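Local atomic coordinates of delta-aminolevulinic acid dehydratase (Toxoplasma gondii ME49, PDB entry 3OBK), a protein that catalyses the condensation of two molecules of 5-aminolevulinic acid to porphobilinogen, an early step in the biosynthesis of haem and other tetrapyrroles. Residues A[208-212]-A[252-256]; A[183-187]-A[238-242]; A[296-300]-A[331-335]. All blocks are in the same frame, centred on the assembly; numbering follows the deposited sequence.

Interaction 1: residues A[208-212]-A[252-256]. With MG (magnesium ion), chain I.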
loop_
_atom_site.group_PDB
_atom_site.type_symbol
_atom_site.label_atom_id
_atom_site.label_comp_id
_atom_site.label_asym_id
_atom_site.label_seq_id
_atom_site.Cartn_x
_atom_site.Cartn_y
_atom_site.Cartn_z
ATOM N N LEU A 208 -18.042 14.440 -19.724
ATOM C CA LEU A 208 -17.525 13.079 -19.775
ATOM C C LEU A 208 -16.171 13.128 -20.510
ATOM O O LEU A 208 -16.108 13.288 -21.743
ATOM C CB LEU A 208 -18.532 12.169 -20.459
ATOM C CG LEU A 208 -18.257 10.709 -20.888
ATOM C CD1 LEU A 208 -17.280 9.952 -20.019
ATOM C CD2 LEU A 208 -19.619 9.978 -20.991
ATOM N N ALA A 209 -15.085 13.049 -19.745
ATOM C CA ALA A 209 -13.754 13.266 -20.320
ATOM C C ALA A 209 -13.256 11.961 -20.880
ATOM O O ALA A 209 -13.228 10.955 -20.178
ATOM C CB ALA A 209 -12.786 13.817 -19.254
ATOM N N TYR A 210 -12.888 11.948 -22.151
ATOM C CA TYR A 210 -12.151 10.813 -22.706
ATOM C C TYR A 210 -10.709 11.000 -22.262
ATOM O O TYR A 210 -9.995 11.737 -22.891
ATOM C CB TYR A 210 -12.223 10.800 -24.216
ATOM C CG TYR A 210 -13.525 10.391 -24.827
ATOM C CD1 TYR A 210 -14.588 11.247 -24.871
ATOM C CD2 TYR A 210 -13.663 9.164 -25.445
ATOM C CE1 TYR A 210 -15.801 10.875 -25.487
ATOM C CE2 TYR A 210 -14.857 8.778 -26.054
ATOM C CZ TYR A 210 -15.931 9.636 -26.075
ATOM O OH TYR A 210 -17.122 9.252 -26.705
ATOM N N SER A 211 -10.301 10.375 -21.151
ATOM C CA SER A 211 -8.931 10.544 -20.630
ATOM C C SER A 211 -7.948 9.660 -21.314
ATOM O O SER A 211 -6.887 10.124 -21.690
ATOM C CB SER A 211 -8.825 10.198 -19.153
ATOM O OG SER A 211 -9.748 10.936 -18.438
ATOM N N CYS A 212 -8.294 8.383 -21.423
ATOM C CA CYS A 212 -7.406 7.382 -21.974
ATOM C C CYS A 212 -8.004 6.841 -23.273
ATOM O O CYS A 212 -8.663 5.818 -23.293
ATOM C CB CYS A 212 -7.188 6.271 -20.941
ATOM S SG CYS A 212 -6.909 6.920 -19.262
ATOM N N GLU A 252 -2.929 10.909 -17.676
ATOM C CA GLU A 252 -4.097 11.557 -18.262
ATOM C C GLU A 252 -5.276 11.581 -17.290
ATOM O O GLU A 252 -5.956 12.612 -17.145
ATOM C CB GLU A 252 -4.467 10.895 -19.589
ATOM C CG GLU A 252 -3.410 11.155 -20.725
ATOM C CD GLU A 252 -3.627 12.480 -21.469
ATOM O OE1 GLU A 252 -4.695 13.110 -21.307
ATOM O OE2 GLU A 252 -2.739 12.900 -22.243
ATOM N N ALA A 253 -5.524 10.459 -16.616
ATOM C CA ALA A 253 -6.688 10.358 -15.768
ATOM C C ALA A 253 -6.553 11.334 -14.595
ATOM O O ALA A 253 -7.460 12.089 -14.318
ATOM C CB ALA A 253 -6.900 8.928 -15.319
ATOM N N GLU A 254 -5.403 11.380 -13.940
ATOM C CA GLU A 254 -5.226 12.285 -12.783
ATOM C C GLU A 254 -5.444 13.745 -13.195
ATOM O O GLU A 254 -6.044 14.527 -12.457
ATOM C CB GLU A 254 -3.848 12.112 -12.114
ATOM N N ALA A 255 -4.967 14.118 -14.373
ATOM C CA ALA A 255 -5.117 15.494 -14.831
ATOM C C ALA A 255 -6.576 15.878 -15.177
ATOM O O ALA A 255 -6.974 17.005 -14.957
ATOM C CB ALA A 255 -4.175 15.758 -16.030
ATOM N N ASP A 256 -7.365 14.960 -15.729
ATOM C CA ASP A 256 -8.729 15.299 -16.062
ATOM C C ASP A 256 -9.550 15.387 -14.810
ATOM O O ASP A 256 -10.451 16.212 -14.732
ATOM C CB ASP A 256 -9.347 14.296 -17.032
ATOM C CG ASP A 256 -8.746 14.376 -18.439
ATOM O OD1 ASP A 256 -8.161 15.421 -18.887
ATOM O OD2 ASP A 256 -8.890 13.358 -19.097
HETATM MG MG MG I . -5.442 14.828 -21.455
HETATM O O HOH W 1 -7.384 13.477 -21.253
HETATM O O HOH W 2 -5.608 14.299 -23.463
HETATM O O HOH W 3 -3.522 15.533 -22.249
HETATM O O HOH W 4 -5.886 15.236 -19.383
HETATM O O HOH W 5 -6.335 16.504 -22.129
#
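D256 OD2 is gripped from two directions. S211 OG donates to its anti lone pair at 2.7 Å, and water 1 donates to it at 2.6 Å. S211 lies on barrel strand 206-213 and D256 on helix 247-258, after which the chain returns to strand 263-267, the usual beta-alpha-beta crossover of a TIM barrel; the axes of strand 208-211 and helix 252-256 run roughly antiparallel, at 153°. Carbon atoms lie around the polar link: A209 CB is 3.9 Å from D256 OD2, S211 CB rests beside A253 CA, and C212 SG meets A253 CB.

One turn back, E252 passes its CB beside S211 O at 3.3 Å. The E252 chain then bends at chi2 (-85°), which carries OE1 to the magnesium ion at 1.9 Å. Five waters complete six ligands. One of them is water 1, 2.4 Å from the metal, which also gives a weak bond to S211 O. E252 OE2 forms a salt bridge with R27 of the second subunit.

Thus E252 is the direct protein ligand, while D256, itself steadied by S211, holds a metal-bound water as a second-shell acceptor. The mostly hydrated magnesium ion at a subunit boundary is consistent with a structural or allosteric role rather than direct chemistry on the substrate.

Interaction 2: residues A[183-187]-A[238-242]. With PBG (3-[5-(aminomethyl)-4-(carboxymethyl)-1H-pyrrol-3-yl]propanoic acid), chain L.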
loop_
_atom_site.group_PDB
_atom_site.type_symbol
_atom_site.label_atom_id
_atom_site.label_comp_id
_atom_site.label_asym_id
_atom_site.label_seq_id
_atom_site.Cartn_x
_atom_site.Cartn_y
_atom_site.Cartn_z
ATOM N N SER A 183 -13.714 14.170 -27.057
ATOM C CA SER A 183 -12.979 12.991 -27.508
ATOM C C SER A 183 -11.726 13.360 -28.293
ATOM O O SER A 183 -11.144 12.516 -28.981
ATOM C CB SER A 183 -13.877 12.150 -28.390
ATOM O OG SER A 183 -14.263 12.893 -29.528
ATOM N N ASP A 184 -11.282 14.601 -28.121
ATOM C CA ASP A 184 -10.276 15.230 -28.976
ATOM C C ASP A 184 -8.843 14.901 -28.641
ATOM O O ASP A 184 -8.001 14.930 -29.525
ATOM C CB ASP A 184 -10.407 16.743 -28.842
ATOM C CG ASP A 184 -10.446 17.182 -27.392
ATOM O OD1 ASP A 184 -11.478 16.913 -26.736
ATOM O OD2 ASP A 184 -9.438 17.756 -26.914
ATOM N N MET A 185 -8.571 14.668 -27.355
ATOM C CA MET A 185 -7.240 14.418 -26.812
ATOM C C MET A 185 -6.260 15.594 -26.964
ATOM O O MET A 185 -5.025 15.417 -26.987
ATOM C CB MET A 185 -6.682 13.103 -27.343
ATOM C CG MET A 185 -7.412 11.871 -26.814
ATOM S SD MET A 185 -7.268 11.585 -25.025
ATOM C CE MET A 185 -5.630 10.901 -24.921
ATOM N N MET A 186 -6.796 16.810 -27.016
ATOM C CA MET A 186 -5.958 17.995 -26.897
ATOM C C MET A 186 -5.578 18.102 -25.455
ATOM O O MET A 186 -6.306 17.650 -24.590
ATOM C CB MET A 186 -6.697 19.254 -27.316
ATOM C CG MET A 186 -7.101 19.263 -28.790
ATOM S SD MET A 186 -5.704 19.077 -29.922
ATOM C CE MET A 186 -5.665 17.325 -30.366
ATOM N N ASP A 187 -4.426 18.685 -25.187
ATOM C CA ASP A 187 -4.008 18.900 -23.837
ATOM C C ASP A 187 -4.803 20.018 -23.216
ATOM O O ASP A 187 -4.994 21.057 -23.819
ATOM C CB ASP A 187 -2.528 19.233 -23.805
ATOM C CG ASP A 187 -1.680 18.020 -24.001
ATOM O OD1 ASP A 187 -2.152 16.927 -23.637
ATOM O OD2 ASP A 187 -0.561 18.144 -24.545
ATOM N N THR A 238 -0.102 11.717 -32.975
ATOM C CA THR A 238 0.389 12.896 -32.277
ATOM C C THR A 238 -0.592 13.413 -31.200
ATOM O O THR A 238 -0.324 14.441 -30.570
ATOM C CB THR A 238 0.706 14.058 -33.291
ATOM O OG1 THR A 238 -0.446 14.318 -34.113
ATOM C CG2 THR A 238 1.906 13.719 -34.173
ATOM N N TYR A 239 -1.729 12.732 -31.005
ATOM C CA TYR A 239 -2.669 13.102 -29.964
ATOM C C TYR A 239 -3.412 11.951 -29.273
ATOM O O TYR A 239 -3.505 11.956 -28.045
ATOM C CB TYR A 239 -3.671 14.180 -30.430
ATOM C CG TYR A 239 -4.509 13.979 -31.679
ATOM C CD1 TYR A 239 -4.034 14.356 -32.928
ATOM C CD2 TYR A 239 -5.815 13.542 -31.600
ATOM C CE1 TYR A 239 -4.812 14.236 -34.079
ATOM C CE2 TYR A 239 -6.618 13.429 -32.760
ATOM C CZ TYR A 239 -6.099 13.786 -33.998
ATOM O OH TYR A 239 -6.869 13.699 -35.149
ATOM N N GLN A 240 -3.960 10.997 -30.022
ATOM C CA GLN A 240 -4.411 9.763 -29.391
ATOM C C GLN A 240 -3.184 8.997 -28.866
ATOM O O GLN A 240 -2.068 9.178 -29.340
ATOM C CB GLN A 240 -5.259 8.946 -30.334
ATOM C CG GLN A 240 -6.588 9.665 -30.708
ATOM C CD GLN A 240 -7.396 8.951 -31.797
ATOM O OE1 GLN A 240 -6.973 7.939 -32.364
ATOM N NE2 GLN A 240 -8.566 9.504 -32.107
ATOM N N MET A 241 -3.404 8.169 -27.861
ATOM C CA MET A 241 -2.329 7.489 -27.132
ATOM C C MET A 241 -1.794 6.229 -27.807
ATOM O O MET A 241 -2.509 5.497 -28.487
ATOM C CB MET A 241 -2.833 7.101 -25.735
ATOM C CG MET A 241 -3.027 8.297 -24.817
ATOM S SD MET A 241 -3.685 7.917 -23.184
ATOM C CE MET A 241 -2.661 6.503 -22.804
ATOM N N ASP A 242 -0.528 5.974 -27.584
ATOM C CA ASP A 242 0.110 4.745 -28.016
ATOM C C ASP A 242 -0.487 3.586 -27.239
ATOM O O ASP A 242 -0.443 3.582 -26.015
ATOM C CB ASP A 242 1.606 4.838 -27.687
ATOM C CG ASP A 242 2.445 3.742 -28.361
ATOM O OD1 ASP A 242 1.861 2.751 -28.846
ATOM O OD2 ASP A 242 3.700 3.901 -28.400
HETATM C CHA PBG L . -14.114 11.478 -32.832
HETATM C C1A PBG L . -14.644 10.142 -32.429
HETATM C C2A PBG L . -14.211 8.904 -32.897
HETATM C C3A PBG L . -14.983 7.960 -32.246
HETATM C C4A PBG L . -15.789 8.636 -31.348
HETATM N NA PBG L . -15.589 9.953 -31.496
HETATM C C5A PBG L . -13.244 8.606 -34.018
HETATM C C6A PBG L . -11.833 8.928 -33.782
HETATM O O1A PBG L . -11.584 9.742 -32.853
HETATM O O2A PBG L . -10.949 8.470 -34.541
HETATM C C7A PBG L . -14.934 6.501 -32.485
HETATM C C8A PBG L . -16.036 5.690 -31.914
HETATM C C9A PBG L . -16.187 4.302 -32.380
HETATM O O3A PBG L . -17.290 3.780 -32.250
HETATM O O4A PBG L . -15.378 3.739 -33.134
HETATM N N1 PBG L . -13.438 12.260 -31.848
HETATM O O HOH W 6 -9.140 11.812 -30.442
#
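M185 and Y239 bring together two loops at the C-terminal mouth of the TIM barrel. Residues 183-187 leave strand 179-182 through an Asx turn, in which M186 N donates to D184 OD2 at 2.8 Å from above the carboxylate plane; the other oxygen, OD1, pairs with R189.

On the tight side of the contact, carbon meets carbon and carbonyl oxygen. M185 CB sits at the edge of the Y239 ring and lies 3.4 Å from Y239 O. Bends at chi2 and chi3 fold the M185 methyl back to M241, crossing that side chain at about a right angle with CE 3.7 Å from M241 CG. M186 leaves its backbone pointing away from 238-242, yet its own bends return CE to within 3.7 Å of Y239 CB. The carbonyl oxygen of D184 approaches Y239 CD2 obliquely at 3.3 Å. At the far end of the ring, H145 and D146 both bond Y239 OH. R24 of the second subunit packs on M186 and Y239.

The side toward the product is looser. Here the two loops make no direct hydrogen bond; water 6 spans them instead, donating to S183 O and accepting from Q240 NE2 while lying in the plane of the Y239 ring, at its edge. K213 also bonds S183 O. Porphobilinogen lies beyond this water. Its carboxymethyl O1A comes 3.1 Å from Q240 NE2, and its aminomethyl N1 donates to S183 OG at 2.5 Å, the same hydroxyl that is hydrogen-bonded to D134 OD1.

Interaction 3: residues A[296-300]-A[331-335]. With PBG (3-[5-(aminomethyl)-4-(carboxymethyl)-1H-pyrrol-3-yl]propanoic acid), chain L.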
loop_
_atom_site.group_PDB
_atom_site.type_symbol
_atom_site.label_atom_id
_atom_site.label_comp_id
_atom_site.label_asym_id
_atom_site.label_seq_id
_atom_site.Cartn_x
_atom_site.Cartn_y
_atom_site.Cartn_z
ATOM N N TYR A 296 -17.800 -3.790 -32.404
ATOM C CA TYR A 296 -19.162 -4.118 -32.831
ATOM C C TYR A 296 -19.182 -4.918 -34.127
ATOM O O TYR A 296 -19.849 -5.930 -34.236
ATOM C CB TYR A 296 -19.968 -2.808 -33.017
ATOM C CG TYR A 296 -21.407 -3.001 -33.485
ATOM C CD1 TYR A 296 -22.423 -3.320 -32.583
ATOM C CD2 TYR A 296 -21.744 -2.862 -34.830
ATOM C CE1 TYR A 296 -23.762 -3.485 -33.016
ATOM C CE2 TYR A 296 -23.034 -3.014 -35.260
ATOM C CZ TYR A 296 -24.048 -3.344 -34.360
ATOM O OH TYR A 296 -25.335 -3.510 -34.825
ATOM N N ALA A 297 -18.396 -4.462 -35.090
ATOM C CA ALA A 297 -18.284 -5.126 -36.393
ATOM C C ALA A 297 -17.773 -6.553 -36.242
ATOM O O ALA A 297 -18.288 -7.475 -36.878
ATOM C CB ALA A 297 -17.374 -4.329 -37.306
ATOM N N MET A 298 -16.781 -6.748 -35.382
ATOM C CA MET A 298 -16.237 -8.077 -35.190
ATOM C C MET A 298 -17.307 -9.084 -34.723
ATOM O O MET A 298 -17.411 -10.194 -35.234
ATOM C CB MET A 298 -15.070 -8.025 -34.211
ATOM C CG MET A 298 -13.764 -7.612 -34.872
ATOM S SD MET A 298 -12.435 -7.269 -33.674
ATOM C CE MET A 298 -12.268 -8.880 -32.904
ATOM N N LEU A 299 -18.097 -8.666 -33.745
ATOM C CA LEU A 299 -19.112 -9.507 -33.148
ATOM C C LEU A 299 -20.128 -9.860 -34.199
ATOM O O LEU A 299 -20.447 -11.038 -34.366
ATOM C CB LEU A 299 -19.802 -8.788 -31.973
ATOM C CG LEU A 299 -19.329 -9.180 -30.572
ATOM C CD1 LEU A 299 -19.986 -8.407 -29.442
ATOM C CD2 LEU A 299 -19.591 -10.666 -30.377
ATOM N N LYS A 300 -20.637 -8.829 -34.882
ATOM C CA LYS A 300 -21.614 -9.003 -35.978
ATOM C C LYS A 300 -21.107 -9.885 -37.092
ATOM O O LYS A 300 -21.806 -10.780 -37.567
ATOM C CB LYS A 300 -21.981 -7.661 -36.613
ATOM C CG LYS A 300 -23.058 -6.895 -35.885
ATOM C CD LYS A 300 -24.485 -7.496 -36.116
ATOM C CE LYS A 300 -25.508 -6.799 -35.189
ATOM N NZ LYS A 300 -26.842 -7.403 -35.217
ATOM N N THR A 331 -22.244 1.404 -25.971
ATOM C CA THR A 331 -22.173 0.264 -26.889
ATOM C C THR A 331 -23.264 0.294 -27.919
ATOM O O THR A 331 -24.388 0.568 -27.578
ATOM C CB THR A 331 -22.197 -1.107 -26.132
ATOM O OG1 THR A 331 -22.286 -2.188 -27.072
ATOM C CG2 THR A 331 -23.355 -1.169 -25.160
ATOM N N TYR A 332 -22.930 -0.021 -29.176
ATOM C CA TYR A 332 -23.919 -0.059 -30.258
ATOM C C TYR A 332 -24.897 -1.226 -30.055
ATOM O O TYR A 332 -25.968 -1.253 -30.672
ATOM C CB TYR A 332 -23.230 -0.085 -31.635
ATOM C CG TYR A 332 -22.331 1.111 -31.829
ATOM C CD1 TYR A 332 -22.851 2.348 -32.134
ATOM C CD2 TYR A 332 -20.961 1.009 -31.639
ATOM C CE1 TYR A 332 -22.043 3.431 -32.287
ATOM C CE2 TYR A 332 -20.130 2.085 -31.787
ATOM C CZ TYR A 332 -20.668 3.316 -32.109
ATOM O OH TYR A 332 -19.835 4.419 -32.243
ATOM N N TYR A 333 -24.566 -2.156 -29.161
ATOM C CA TYR A 333 -25.518 -3.215 -28.745
ATOM C C TYR A 333 -26.449 -2.828 -27.578
ATOM O O TYR A 333 -27.153 -3.673 -27.049
ATOM C CB TYR A 333 -24.756 -4.487 -28.335
ATOM C CG TYR A 333 -24.433 -5.407 -29.466
ATOM C CD1 TYR A 333 -25.425 -6.137 -30.110
ATOM C CD2 TYR A 333 -23.138 -5.583 -29.877
ATOM C CE1 TYR A 333 -25.106 -7.008 -31.153
ATOM C CE2 TYR A 333 -22.814 -6.444 -30.928
ATOM C CZ TYR A 333 -23.786 -7.151 -31.553
ATOM O OH TYR A 333 -23.417 -7.995 -32.581
ATOM N N ALA A 334 -26.475 -1.560 -27.183
ATOM C CA ALA A 334 -27.193 -1.165 -25.971
ATOM C C ALA A 334 -28.657 -1.494 -26.091
ATOM O O ALA A 334 -29.216 -2.158 -25.229
ATOM C CB ALA A 334 -27.015 0.289 -25.699
ATOM N N LYS A 335 -29.277 -1.071 -27.187
ATOM C CA LYS A 335 -30.698 -1.357 -27.364
ATOM C C LYS A 335 -30.936 -2.853 -27.390
ATOM O O LYS A 335 -31.879 -3.373 -26.786
ATOM C CB LYS A 335 -31.239 -0.719 -28.636
ATOM C CG LYS A 335 -32.738 -0.955 -28.835
ATOM C CD LYS A 335 -33.260 -0.405 -30.151
ATOM C CE LYS A 335 -33.080 -1.375 -31.347
ATOM N NZ LYS A 335 -33.348 -0.749 -32.693
HETATM C CHA PBG L . -14.114 11.478 -32.832
HETATM C C1A PBG L . -14.644 10.142 -32.429
HETATM C C2A PBG L . -14.211 8.904 -32.897
HETATM C C3A PBG L . -14.983 7.960 -32.246
HETATM C C4A PBG L . -15.789 8.636 -31.348
HETATM N NA PBG L . -15.589 9.953 -31.496
HETATM C C5A PBG L . -13.244 8.606 -34.018
HETATM C C6A PBG L . -11.833 8.928 -33.782
HETATM O O1A PBG L . -11.584 9.742 -32.853
HETATM O O2A PBG L . -10.949 8.470 -34.541
HETATM C C7A PBG L . -14.934 6.501 -32.485
HETATM C C8A PBG L . -16.036 5.690 -31.914
HETATM C C9A PBG L . -16.187 4.302 -32.380
HETATM O O3A PBG L . -17.290 3.780 -32.250
HETATM O O4A PBG L . -15.378 3.739 -33.134
HETATM N N1 PBG L . -13.438 12.260 -31.848
#
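Two torsions turn Y296 and Y332 to meet. In Y296, chi1 of 179° throws CG to the side opposite the backbone N and extends the ring from helix 293-305 toward the turn at 331-334. The backbone of that turn aims CB of Y332 at the Y296 ring, and chi1 of -58°, with CG opposite the carbonyl carbon, sends the phenol on toward the product. Y332 CB makes a CH-pi contact over one face of Y296, 3.9 Å from the ring centroid, and the Y332 ring follows with its edge toward that ring in a T-shaped pair, centroids 5.9 Å apart and planes at 69°.

Y333 completes the aromatic cluster. Y296 CE1 stands over the centre of the Y333 ring, 3.7 Å above its plane, and L299 CD1 reaches Y333 CE2 at 3.7 Å. The aliphatic part of K300 runs across the phenol end, its CG 3.5 Å from Y333 OH. Both polar ends converge on E310, which takes a hydrogen bond from Y333 OH and a salt bridge from K300 NZ. Y296 OH is held by P65 O and Q67 NE2, fixing the far end of that ring.

The backbone carrying the two tyrosines is a type I turn reinforced by an ST turn: Y333 N donates to T331 OG1 at 3.1 Å, and Y333 then takes the N-cap position of helix 334-346. Y332 OH donates to PBG O3A at 2.6 Å in the plane of its ring and also bonds Y290 OH. A strand-to-helix turn delivering a product-binding side chain is the arrangement of a TIM-barrel active site, built at the C-terminal ends of the strands.

In the fold
Interactions 1 and 2 are neighbours, their centres 11 Å apart and their segments alternating along the chain. M185 joins them: its SD lies 3.5 Å from Y210 O and its CE 3.6 Å from S211 O, while C212 packs on M241. The magnesium site of interaction 1 therefore adjoins the loops of interaction 2 that hold the aminomethyl end of porphobilinogen. Interaction 3 stands apart, its centre about 25 Å from that of interaction 1 and 24 Å from that of interaction 2, but it grips the propionate of the same product. Interactions 2 and 3 thus frame the pocket from two ends, and all three contacts reach the second subunit.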